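Local coordinates for cytoplasmic protein (Cryptococcus neoformans var. grubii serotype A, PDB 7LPQ) that probably hydrolyses steryl beta-glucosides as a glycoside hydrolase of family 5, and here holds a benzoxazinone-pyrrolidine compound, at residues A[571-576]-A[591-596]; A[174-179]-A[204-209]; A[685-690]-A[767-772]. All coordinates share one frame; numbering follows the deposited sequence.

Contact 1: A[571-576]-A[591-596]; sequences WNYVPD and SLWSVD. With YAJ (~{N}-[(3~{R},5~{S})-5-(hydroxymethyl)-1-methyl-pyrrolidin-3-yl]-2-(3-oxidanylidene-4~{H}-1,4-benzoxazin-6-yl)ethanamide), chain E.
Tyr573 and Trp593 bring the two main flat groups of this contact together, with the hydroxyl of one over the ring of the other. Tyr573 OH lies above one face of the indole, displaced toward its rim and 4.0 Å from Trp593 CG. The phenol ring and the five-membered ring of the indole are inclined by 33°, with centroids 5.9 Å apart, so the pair is neither a stack nor a T-shaped one. Much of the touching is done by Trp593 CB, 3.6 Å from Tyr573 CE1, while Leu592 CB sits at the phenol edge. At the edge of the indole, in its plane, Pro575 O approaches Trp593 CZ3 to 3.7 Å. Tyr573 OH is hydrogen-bonded to His87 and Arg90, and Trp593 NE1 to Asp657 O. Trp571 offers one indole face to C22 of the ligand YAJ, 3.1 Å from Trp571 CE2; Asn572 CB lies against the opposite face.

The backbones are also joined directly. Leu592 N donates to Asn572 O at 3.1 Å, nearly in line with the carbonyl. Ser591 OG, turned away from its own backbone N (chi1 -173°), is gripped from two directions: it accepts from Val574 N at 3.0 Å and donates to an in-plane lone pair of Trp593 O at 2.7 Å. Further along, one water accepts from Val595 N and donates to Pro575 O.

The Trp571-Asn572 peptide is cis, and it follows strand 567-570, which pairs with strands 518-522 and 35-43. Trp571 lines the pocket that holds YAJ, which is also hydrogen-bonded to Glu271 and Glu588. A tryptophan with a non-proline cis peptide after the last barrel strand is characteristic of the family 5 TIM barrel, and its place here is consistent with that family's substrate site.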
loop_
_atom_site.group_PDB
_atom_site.type_symbol
_atom_site.label_atom_id
_atom_site.label_comp_id
_atom_site.label_asym_id
_atom_site.label_seq_id
_atom_site.Cartn_x
_atom_site.Cartn_y
_atom_site.Cartn_z
ATOM N N TRP A 571 6.062 2.974 3.496
ATOM C CA TRP A 571 4.821 3.495 4.056
ATOM C C TRP A 571 5.093 4.017 5.466
ATOM O O TRP A 571 5.464 3.232 6.350
ATOM C CB TRP A 571 3.735 2.405 4.089
ATOM C CG TRP A 571 2.431 2.973 4.508
ATOM C CD1 TRP A 571 2.029 3.220 5.778
ATOM C CD2 TRP A 571 1.377 3.438 3.652
ATOM N NE1 TRP A 571 0.793 3.823 5.775
ATOM C CE2 TRP A 571 0.365 3.956 4.485
ATOM C CE3 TRP A 571 1.195 3.473 2.268
ATOM C CZ2 TRP A 571 -0.826 4.470 3.984
ATOM C CZ3 TRP A 571 0.011 3.998 1.766
ATOM C CH2 TRP A 571 -0.983 4.490 2.624
ATOM N N ASN A 572 4.936 5.330 5.681
ATOM C CA ASN A 572 4.551 6.328 4.675
ATOM C C ASN A 572 5.061 7.696 5.146
ATOM O O ASN A 572 5.866 7.773 6.074
ATOM C CB ASN A 572 3.032 6.331 4.456
ATOM C CG ASN A 572 2.254 6.767 5.686
ATOM O OD1 ASN A 572 1.609 7.803 5.661
ATOM N ND2 ASN A 572 2.279 5.952 6.747
ATOM N N TYR A 573 4.601 8.771 4.508
ATOM C CA TYR A 573 5.037 10.130 4.832
ATOM C C TYR A 573 3.805 11.010 4.979
ATOM O O TYR A 573 3.128 11.301 3.984
ATOM C CB TYR A 573 5.975 10.680 3.754
ATOM C CG TYR A 573 6.631 12.005 4.111
ATOM C CD1 TYR A 573 7.804 12.044 4.862
ATOM C CD2 TYR A 573 6.077 13.212 3.699
ATOM C CE1 TYR A 573 8.397 13.249 5.187
ATOM C CE2 TYR A 573 6.667 14.417 4.018
ATOM C CZ TYR A 573 7.823 14.433 4.758
ATOM O OH TYR A 573 8.407 15.641 5.078
ATOM N N VAL A 574 3.520 11.433 6.205
ATOM C CA VAL A 574 2.302 12.159 6.539
ATOM C C VAL A 574 2.687 13.516 7.098
ATOM O O VAL A 574 3.077 13.631 8.260
ATOM C CB VAL A 574 1.443 11.385 7.553
ATOM C CG1 VAL A 574 0.148 12.126 7.829
ATOM C CG2 VAL A 574 1.167 10.015 7.048
ATOM N N PRO A 575 2.569 14.576 6.304
ATOM C CA PRO A 575 2.869 15.917 6.825
ATOM C C PRO A 575 2.093 16.298 8.071
ATOM O O PRO A 575 2.624 17.033 8.905
ATOM C CB PRO A 575 2.521 16.830 5.640
ATOM C CG PRO A 575 2.794 15.983 4.441
ATOM C CD PRO A 575 2.456 14.562 4.829
ATOM N N ASP A 576 0.862 15.828 8.238
ATOM C CA ASP A 576 0.048 16.215 9.383
ATOM C C ASP A 576 0.008 15.136 10.469
ATOM O O ASP A 576 -0.934 15.104 11.271
ATOM C CB ASP A 576 -1.376 16.583 8.932
ATOM C CG ASP A 576 -2.062 15.474 8.146
ATOM O OD1 ASP A 576 -1.476 14.386 7.996
ATOM O OD2 ASP A 576 -3.198 15.699 7.667
ATOM N N SER A 591 4.423 7.239 9.923
ATOM C CA SER A 591 5.063 8.361 9.252
ATOM C C SER A 591 6.531 8.457 9.644
ATOM O O SER A 591 6.898 8.259 10.807
ATOM C CB SER A 591 4.357 9.673 9.589
ATOM O OG SER A 591 4.882 10.740 8.821
ATOM N N LEU A 592 7.376 8.756 8.653
ATOM C CA LEU A 592 8.778 9.008 8.924
ATOM C C LEU A 592 8.987 10.321 9.660
ATOM O O LEU A 592 10.023 10.502 10.312
ATOM C CB LEU A 592 9.566 9.026 7.620
ATOM C CG LEU A 592 9.509 7.783 6.729
ATOM C CD1 LEU A 592 10.557 7.900 5.618
ATOM C CD2 LEU A 592 9.711 6.517 7.525
ATOM N N TRP A 593 8.020 11.230 9.593
ATOM C CA TRP A 593 8.211 12.620 9.982
ATOM C C TRP A 593 6.973 13.107 10.714
ATOM O O TRP A 593 5.850 12.716 10.380
ATOM C CB TRP A 593 8.485 13.478 8.736
ATOM C CG TRP A 593 8.930 14.877 9.013
ATOM C CD1 TRP A 593 10.218 15.324 9.130
ATOM C CD2 TRP A 593 8.091 16.018 9.183
ATOM N NE1 TRP A 593 10.229 16.675 9.372
ATOM C CE2 TRP A 593 8.935 17.126 9.407
ATOM C CE3 TRP A 593 6.709 16.216 9.166
ATOM C CZ2 TRP A 593 8.436 18.406 9.618
ATOM C CZ3 TRP A 593 6.221 17.485 9.376
ATOM C CH2 TRP A 593 7.082 18.564 9.601
ATOM N N SER A 594 7.190 13.956 11.716
ATOM C CA SER A 594 6.097 14.531 12.485
ATOM C C SER A 594 6.541 15.871 13.048
ATOM O O SER A 594 7.667 16.001 13.531
ATOM C CB SER A 594 5.660 13.601 13.628
ATOM O OG SER A 594 4.712 14.241 14.471
ATOM N N VAL A 595 5.653 16.864 12.981
ATOM C CA VAL A 595 5.962 18.162 13.569
ATOM C C VAL A 595 6.147 18.036 15.072
ATOM O O VAL A 595 6.878 18.825 15.684
ATOM C CB VAL A 595 4.859 19.180 13.221
ATOM C CG1 VAL A 595 3.583 18.875 13.996
ATOM C CG2 VAL A 595 5.340 20.595 13.504
ATOM N N ASP A 596 5.496 17.048 15.693
ATOM C CA ASP A 596 5.654 16.805 17.119
ATOM C C ASP A 596 7.056 16.329 17.488
ATOM O O ASP A 596 7.367 16.253 18.678
ATOM C CB ASP A 596 4.634 15.769 17.594
ATOM C CG ASP A 596 3.237 16.337 17.716
ATOM O OD1 ASP A 596 3.082 17.571 17.612
ATOM O OD2 ASP A 596 2.288 15.545 17.919
HETATM C C10 YAJ E . 0.795 -6.750 3.469
HETATM C C13 YAJ E . 1.197 -8.446 5.689
HETATM C C20 YAJ E . -2.184 -0.923 5.296
HETATM C C21 YAJ E . -1.037 -0.077 5.651
HETATM C C22 YAJ E . -1.208 1.411 5.405
HETATM C C01 YAJ E . 0.520 0.065 7.472
HETATM C C03 YAJ E . -0.862 -1.852 7.099
HETATM C C04 YAJ E . -1.993 -2.271 6.051
HETATM C C06 YAJ E . -1.666 -4.703 5.404
HETATM C C08 YAJ E . -1.464 -5.853 4.398
HETATM C C09 YAJ E . -0.191 -6.748 4.476
HETATM C C11 YAJ E . 1.944 -7.570 3.556
HETATM C C12 YAJ E . 2.173 -8.432 4.658
HETATM C C14 YAJ E . 0.042 -7.613 5.571
HETATM C C16 YAJ E . 2.567 -10.077 6.967
HETATM C C18 YAJ E . 3.655 -9.867 6.025
HETATM N N02 YAJ E . -0.865 -0.390 7.104
HETATM N N05 YAJ E . -1.773 -3.389 5.120
HETATM N N15 YAJ E . 1.416 -9.334 6.811
HETATM O O07 YAJ E . -1.760 -5.011 6.602
HETATM O O17 YAJ E . 2.732 -10.810 7.953
HETATM O O19 YAJ E . 3.272 -9.228 4.731
HETATM O O23 YAJ E . -2.409 1.882 6.002
HETATM O O HOH W 1 3.461 16.274 11.402
#

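Contact 2: A[174-179]-A[204-209]; sequences TAAAYL and THLANQ
His205 supplies the one side-chain hydrogen bond between the two segments: its ND1 donates to Ala175 O at 2.7 Å, almost along the carbonyl direction, although the oxygen lies 24° out of the imidazole plane. The ring is placed there with CG anti to the carbonyl carbon of His205 (chi1 -78°). The backbone bond comes next, Ala207 N to Ala176 O at 3.1 Å.

Two waters widen this polar link. One donates to Ala175 O and accepts from Leu206 N at 3.0 Å; the other lies 2.7 Å from Ala176 O and accepts from both Asn208 N and Asn208 ND2.

Among the rings, Tyr178 CE2 comes within 3.3 Å of His205 CE1, and Tyr178 CD2 lies over one imidazole face. The planes cross at 64°, an oblique meeting. The apolar contacts run through CB atoms: Ala176 CB meets Leu206 CB at 3.8 Å and, more loosely, Ala207 CB, which Ala177 CB also approaches. Leu171 borders these alanines as well.

His205 occupies the N-cap position of helix 206-221, while Ala175, at positive phi, closes helix 171-174 in a Schellman motif. The carbonyls just beyond one helix thus answer first-turn N-H groups of the next, directly at Ala207 and through water at Leu206 and Asn208. The histidine bond requires a proton on ND1, which a neutral imidazole can also provide.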
loop_
_atom_site.group_PDB
_atom_site.type_symbol
_atom_site.label_atom_id
_atom_site.label_comp_id
_atom_site.label_asym_id
_atom_site.label_seq_id
_atom_site.Cartn_x
_atom_site.Cartn_y
_atom_site.Cartn_z
ATOM N N THR A 174 -24.883 -3.854 13.714
ATOM C CA THR A 174 -24.811 -5.184 13.136
ATOM C C THR A 174 -23.435 -5.818 13.283
ATOM O O THR A 174 -23.309 -7.033 13.101
ATOM C CB THR A 174 -25.182 -5.128 11.656
ATOM O OG1 THR A 174 -24.529 -4.012 11.040
ATOM C CG2 THR A 174 -26.691 -4.978 11.494
ATOM N N ALA A 175 -22.411 -5.030 13.615
ATOM C CA ALA A 175 -21.024 -5.490 13.573
ATOM C C ALA A 175 -20.615 -5.884 12.155
ATOM O O ALA A 175 -19.719 -6.707 11.962
ATOM C CB ALA A 175 -20.787 -6.652 14.540
ATOM N N ALA A 176 -21.282 -5.308 11.147
ATOM C CA ALA A 176 -20.885 -5.529 9.761
ATOM C C ALA A 176 -19.641 -4.730 9.389
ATOM O O ALA A 176 -18.973 -5.060 8.407
ATOM C CB ALA A 176 -22.034 -5.167 8.821
ATOM N N ALA A 177 -19.328 -3.680 10.141
ATOM C CA ALA A 177 -18.065 -2.978 10.001
ATOM C C ALA A 177 -17.782 -2.262 11.314
ATOM O O ALA A 177 -18.701 -1.822 12.008
ATOM C CB ALA A 177 -18.092 -1.983 8.836
ATOM N N TYR A 178 -16.506 -2.150 11.648
ATOM C CA TYR A 178 -16.067 -1.438 12.840
ATOM C C TYR A 178 -15.459 -0.111 12.406
ATOM O O TYR A 178 -14.427 -0.088 11.719
ATOM C CB TYR A 178 -15.065 -2.262 13.641
ATOM C CG TYR A 178 -15.671 -3.456 14.353
ATOM C CD1 TYR A 178 -16.871 -3.354 15.052
ATOM C CD2 TYR A 178 -15.028 -4.688 14.339
ATOM C CE1 TYR A 178 -17.414 -4.456 15.716
ATOM C CE2 TYR A 178 -15.558 -5.791 14.996
ATOM C CZ TYR A 178 -16.748 -5.670 15.678
ATOM O OH TYR A 178 -17.259 -6.770 16.321
ATOM N N LEU A 179 -16.103 0.984 12.788
ATOM C CA LEU A 179 -15.659 2.318 12.429
ATOM C C LEU A 179 -14.965 2.950 13.624
ATOM O O LEU A 179 -15.514 2.964 14.737
ATOM C CB LEU A 179 -16.841 3.179 11.975
ATOM C CG LEU A 179 -17.215 3.084 10.496
ATOM C CD1 LEU A 179 -17.530 1.658 10.072
ATOM C CD2 LEU A 179 -18.396 3.985 10.190
ATOM N N THR A 204 -13.297 -9.239 7.014
ATOM C CA THR A 204 -13.982 -10.478 7.364
ATOM C C THR A 204 -15.245 -10.213 8.181
ATOM O O THR A 204 -15.667 -11.055 8.977
ATOM C CB THR A 204 -13.043 -11.427 8.114
ATOM O OG1 THR A 204 -12.439 -10.757 9.227
ATOM C CG2 THR A 204 -11.946 -11.934 7.190
ATOM N N HIS A 205 -15.849 -9.046 7.991
ATOM C CA HIS A 205 -17.151 -8.699 8.537
ATOM C C HIS A 205 -18.116 -8.439 7.383
ATOM O O HIS A 205 -17.714 -8.238 6.236
ATOM C CB HIS A 205 -17.060 -7.479 9.460
ATOM C CG HIS A 205 -16.524 -7.789 10.824
ATOM N ND1 HIS A 205 -17.337 -7.961 11.924
ATOM C CD2 HIS A 205 -15.256 -7.957 11.266
ATOM C CE1 HIS A 205 -16.593 -8.216 12.988
ATOM N NE2 HIS A 205 -15.326 -8.224 12.615
ATOM N N LEU A 206 -19.409 -8.415 7.709
ATOM C CA LEU A 206 -20.438 -8.646 6.698
ATOM C C LEU A 206 -20.389 -7.626 5.562
ATOM O O LEU A 206 -20.578 -7.988 4.394
ATOM C CB LEU A 206 -21.817 -8.637 7.359
ATOM C CG LEU A 206 -22.996 -8.793 6.396
ATOM C CD1 LEU A 206 -22.852 -10.072 5.584
ATOM C CD2 LEU A 206 -24.329 -8.761 7.143
ATOM N N ALA A 207 -20.159 -6.347 5.876
ATOM C CA ALA A 207 -20.236 -5.317 4.839
ATOM C C ALA A 207 -19.195 -5.547 3.743
ATOM O O ALA A 207 -19.520 -5.535 2.547
ATOM C CB ALA A 207 -20.072 -3.924 5.458
ATOM N N ASN A 208 -17.930 -5.744 4.135
ATOM C CA ASN A 208 -16.883 -6.022 3.155
ATOM C C ASN A 208 -17.094 -7.389 2.510
ATOM O O ASN A 208 -16.839 -7.571 1.314
ATOM C CB ASN A 208 -15.499 -5.964 3.820
ATOM C CG ASN A 208 -14.890 -4.574 3.802
ATOM O OD1 ASN A 208 -14.067 -4.262 2.949
ATOM N ND2 ASN A 208 -15.280 -3.736 4.756
ATOM N N GLN A 209 -17.534 -8.373 3.299
ATOM C CA GLN A 209 -17.788 -9.705 2.755
ATOM C C GLN A 209 -18.820 -9.643 1.639
ATOM O O GLN A 209 -18.710 -10.354 0.630
ATOM C CB GLN A 209 -18.240 -10.643 3.875
ATOM C CG GLN A 209 -17.085 -11.111 4.762
ATOM C CD GLN A 209 -17.538 -11.767 6.052
ATOM O OE1 GLN A 209 -18.401 -11.246 6.765
ATOM N NE2 GLN A 209 -16.944 -12.912 6.371
HETATM O O HOH W 2 -19.849 -9.483 10.445
HETATM O O HOH W 3 -16.802 -5.090 6.850
#

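Contact 3: A[685-690]-A[767-772]; sequences TSTKFK and EVQRNG
Lys690 and Glu767 run side by side and point the same way from a non-hydrogen-bonded antiparallel pair. Glu767 OE2 meets the aliphatic part of the lysine, 3.6 Å from Lys690 CD, whereas Lys690 NZ stays 4.2 Å from Glu767 OE2, beyond salt-bridge range. Both chains are extended beyond CG, so they touch alongside and their charged groups end near each other.

On the other face of the sheet, Phe689 and Val768 cross obliquely. Val768 CG2 stands at the edge of the phenyl ring, close to its plane, 4.1 Å from Phe689 CD2. Tyr716 of helix 713-716 touches both side chains. These two residues form the hydrogen-bonded pair: Phe689 N donates to Val768 O and Val768 N to Phe689 O, each at 2.8 Å.

Gln769 crosses Thr687 at about a right angle, its CG packing 3.6 Å from Thr687 OG1, and its amide passes obliquely by Lys688 CG. With OG1 lying between the backbone N and carbonyl carbon of Thr687 (chi1 82°), the hydroxyl faces Arg770 N and accepts from it at 2.9 Å, with an N-H...O angle of 164°. Arg770 itself stretches away, and its guanidinium group donates to Ala717 O, Ala718 O and Gly773 O.

Two positions along from the Phe689-Val768 pair, a regular sheet would use Thr687 O for Arg770 N. Here Thr687 has positive phi (67°), and its carbonyl is bonded to Tyr716 OH instead. The side-chain hydroxyl therefore takes over the role of a main-chain acceptor, carrying the pairing of the two segments on to Thr687 and Arg770, while the nearby lysine and glutamate charges probably attract only mildly.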
loop_
_atom_site.group_PDB
_atom_site.type_symbol
_atom_site.label_atom_id
_atom_site.label_comp_id
_atom_site.label_asym_id
_atom_site.label_seq_id
_atom_site.Cartn_x
_atom_site.Cartn_y
_atom_site.Cartn_z
ATOM N N THR A 685 25.752 0.995 12.603
ATOM C CA THR A 685 26.680 1.185 13.713
ATOM C C THR A 685 28.065 1.572 13.219
ATOM O O THR A 685 28.686 2.503 13.745
ATOM C CB THR A 685 26.758 -0.088 14.557
ATOM O OG1 THR A 685 25.543 -0.240 15.301
ATOM C CG2 THR A 685 27.930 -0.012 15.525
ATOM N N SER A 686 28.577 0.853 12.227
ATOM C CA SER A 686 29.884 1.154 11.662
ATOM C C SER A 686 29.824 2.145 10.515
ATOM O O SER A 686 30.872 2.684 10.136
ATOM C CB SER A 686 30.552 -0.132 11.169
ATOM O OG SER A 686 29.869 -0.631 10.031
ATOM N N THR A 687 28.636 2.404 9.969
ATOM C CA THR A 687 28.424 3.168 8.741
ATOM C C THR A 687 28.975 2.455 7.511
ATOM O O THR A 687 28.996 3.039 6.422
ATOM C CB THR A 687 29.032 4.579 8.791
ATOM O OG1 THR A 687 30.432 4.512 8.493
ATOM C CG2 THR A 687 28.819 5.227 10.148
ATOM N N LYS A 688 29.407 1.205 7.644
ATOM C CA LYS A 688 30.043 0.514 6.533
ATOM C C LYS A 688 29.023 0.185 5.451
ATOM O O LYS A 688 27.991 -0.440 5.721
ATOM C CB LYS A 688 30.717 -0.764 7.016
ATOM C CG LYS A 688 32.077 -0.543 7.631
ATOM C CD LYS A 688 32.707 -1.867 8.062
ATOM C CE LYS A 688 33.213 -2.665 6.865
ATOM N NZ LYS A 688 33.576 -4.067 7.238
ATOM N N PHE A 689 29.327 0.600 4.223
ATOM C CA PHE A 689 28.500 0.332 3.055
ATOM C C PHE A 689 29.336 -0.425 2.034
ATOM O O PHE A 689 30.454 -0.008 1.713
ATOM C CB PHE A 689 27.974 1.638 2.455
ATOM C CG PHE A 689 27.292 1.474 1.124
ATOM C CD1 PHE A 689 26.015 0.941 1.040
ATOM C CD2 PHE A 689 27.923 1.875 -0.038
ATOM C CE1 PHE A 689 25.378 0.802 -0.178
ATOM C CE2 PHE A 689 27.294 1.744 -1.266
ATOM C CZ PHE A 689 26.014 1.202 -1.336
ATOM N N LYS A 690 28.797 -1.529 1.531
ATOM C CA LYS A 690 29.478 -2.348 0.541
ATOM C C LYS A 690 28.492 -2.714 -0.558
ATOM O O LYS A 690 27.399 -3.217 -0.277
ATOM C CB LYS A 690 30.075 -3.619 1.165
ATOM C CG LYS A 690 30.720 -4.543 0.146
ATOM C CD LYS A 690 31.601 -5.601 0.794
ATOM C CE LYS A 690 32.202 -6.521 -0.262
ATOM N NZ LYS A 690 33.035 -7.588 0.343
ATOM N N GLU A 767 33.405 0.085 -1.427
ATOM C CA GLU A 767 33.168 0.133 0.008
ATOM C C GLU A 767 33.289 1.575 0.487
ATOM O O GLU A 767 34.190 2.301 0.069
ATOM C CB GLU A 767 34.164 -0.761 0.760
ATOM C CG GLU A 767 34.131 -2.224 0.338
ATOM C CD GLU A 767 35.156 -3.073 1.085
ATOM O OE1 GLU A 767 36.369 -2.765 1.004
ATOM O OE2 GLU A 767 34.753 -4.050 1.756
ATOM N N VAL A 768 32.381 1.981 1.370
ATOM C CA VAL A 768 32.349 3.335 1.909
ATOM C C VAL A 768 32.174 3.257 3.421
ATOM O O VAL A 768 31.435 2.405 3.928
ATOM C CB VAL A 768 31.212 4.170 1.275
ATOM C CG1 VAL A 768 31.239 5.596 1.802
ATOM C CG2 VAL A 768 31.313 4.149 -0.239
ATOM N N GLN A 769 32.841 4.160 4.137
ATOM C CA GLN A 769 32.722 4.222 5.588
ATOM C C GLN A 769 33.129 5.613 6.053
ATOM O O GLN A 769 34.103 6.177 5.555
ATOM C CB GLN A 769 33.589 3.141 6.257
ATOM C CG GLN A 769 33.659 3.206 7.785
ATOM C CD GLN A 769 34.766 2.327 8.392
ATOM O OE1 GLN A 769 35.068 2.435 9.582
ATOM N NE2 GLN A 769 35.368 1.463 7.575
ATOM N N ARG A 770 32.384 6.152 7.014
ATOM C CA ARG A 770 32.686 7.479 7.532
ATOM C C ARG A 770 33.992 7.475 8.315
ATOM O O ARG A 770 34.311 6.516 9.019
ATOM C CB ARG A 770 31.550 7.971 8.432
ATOM C CG ARG A 770 31.766 9.379 8.961
ATOM C CD ARG A 770 30.602 9.854 9.804
ATOM N NE ARG A 770 30.824 11.202 10.313
ATOM C CZ ARG A 770 31.587 11.487 11.362
ATOM N NH1 ARG A 770 32.207 10.517 12.032
ATOM N NH2 ARG A 770 31.733 12.742 11.754
ATOM N N ASN A 771 34.743 8.565 8.196
ATOM C CA ASN A 771 35.977 8.712 8.953
ATOM C C ASN A 771 35.660 8.977 10.417
ATOM O O ASN A 771 34.842 9.847 10.735
ATOM C CB ASN A 771 36.817 9.852 8.385
ATOM C CG ASN A 771 37.373 9.539 7.015
ATOM O OD1 ASN A 771 37.875 8.445 6.770
ATOM N ND2 ASN A 771 37.287 10.498 6.115
ATOM N N GLY A 772 36.305 8.220 11.307
ATOM C CA GLY A 772 36.141 8.437 12.728
ATOM C C GLY A 772 34.924 7.792 13.342
ATOM O O GLY A 772 34.496 8.205 14.424
#

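From the N terminus, contact 2 comes first: it closes a loop, with 24 residues free of helix and strand between its segments, that connects helix 171-174 to helix 206-221. Contact 1 follows, drawing together two parts of the long loop after strand 567-570, across 14 residues without helix or strand. Contact 3 is last and spans 76 residues, joining strands 689-696 and 761-770, neighbours inside a four-stranded antiparallel sheet of the C-terminal region. The three are in series, neither nesting nor crossing. Contact 1 lies between the others, its centre about 29 Å from that of contact 2 and about 28 Å from that of contact 3; contacts 2 and 3, with centres about 51 Å apart, fall on opposite sides of the chain's centre.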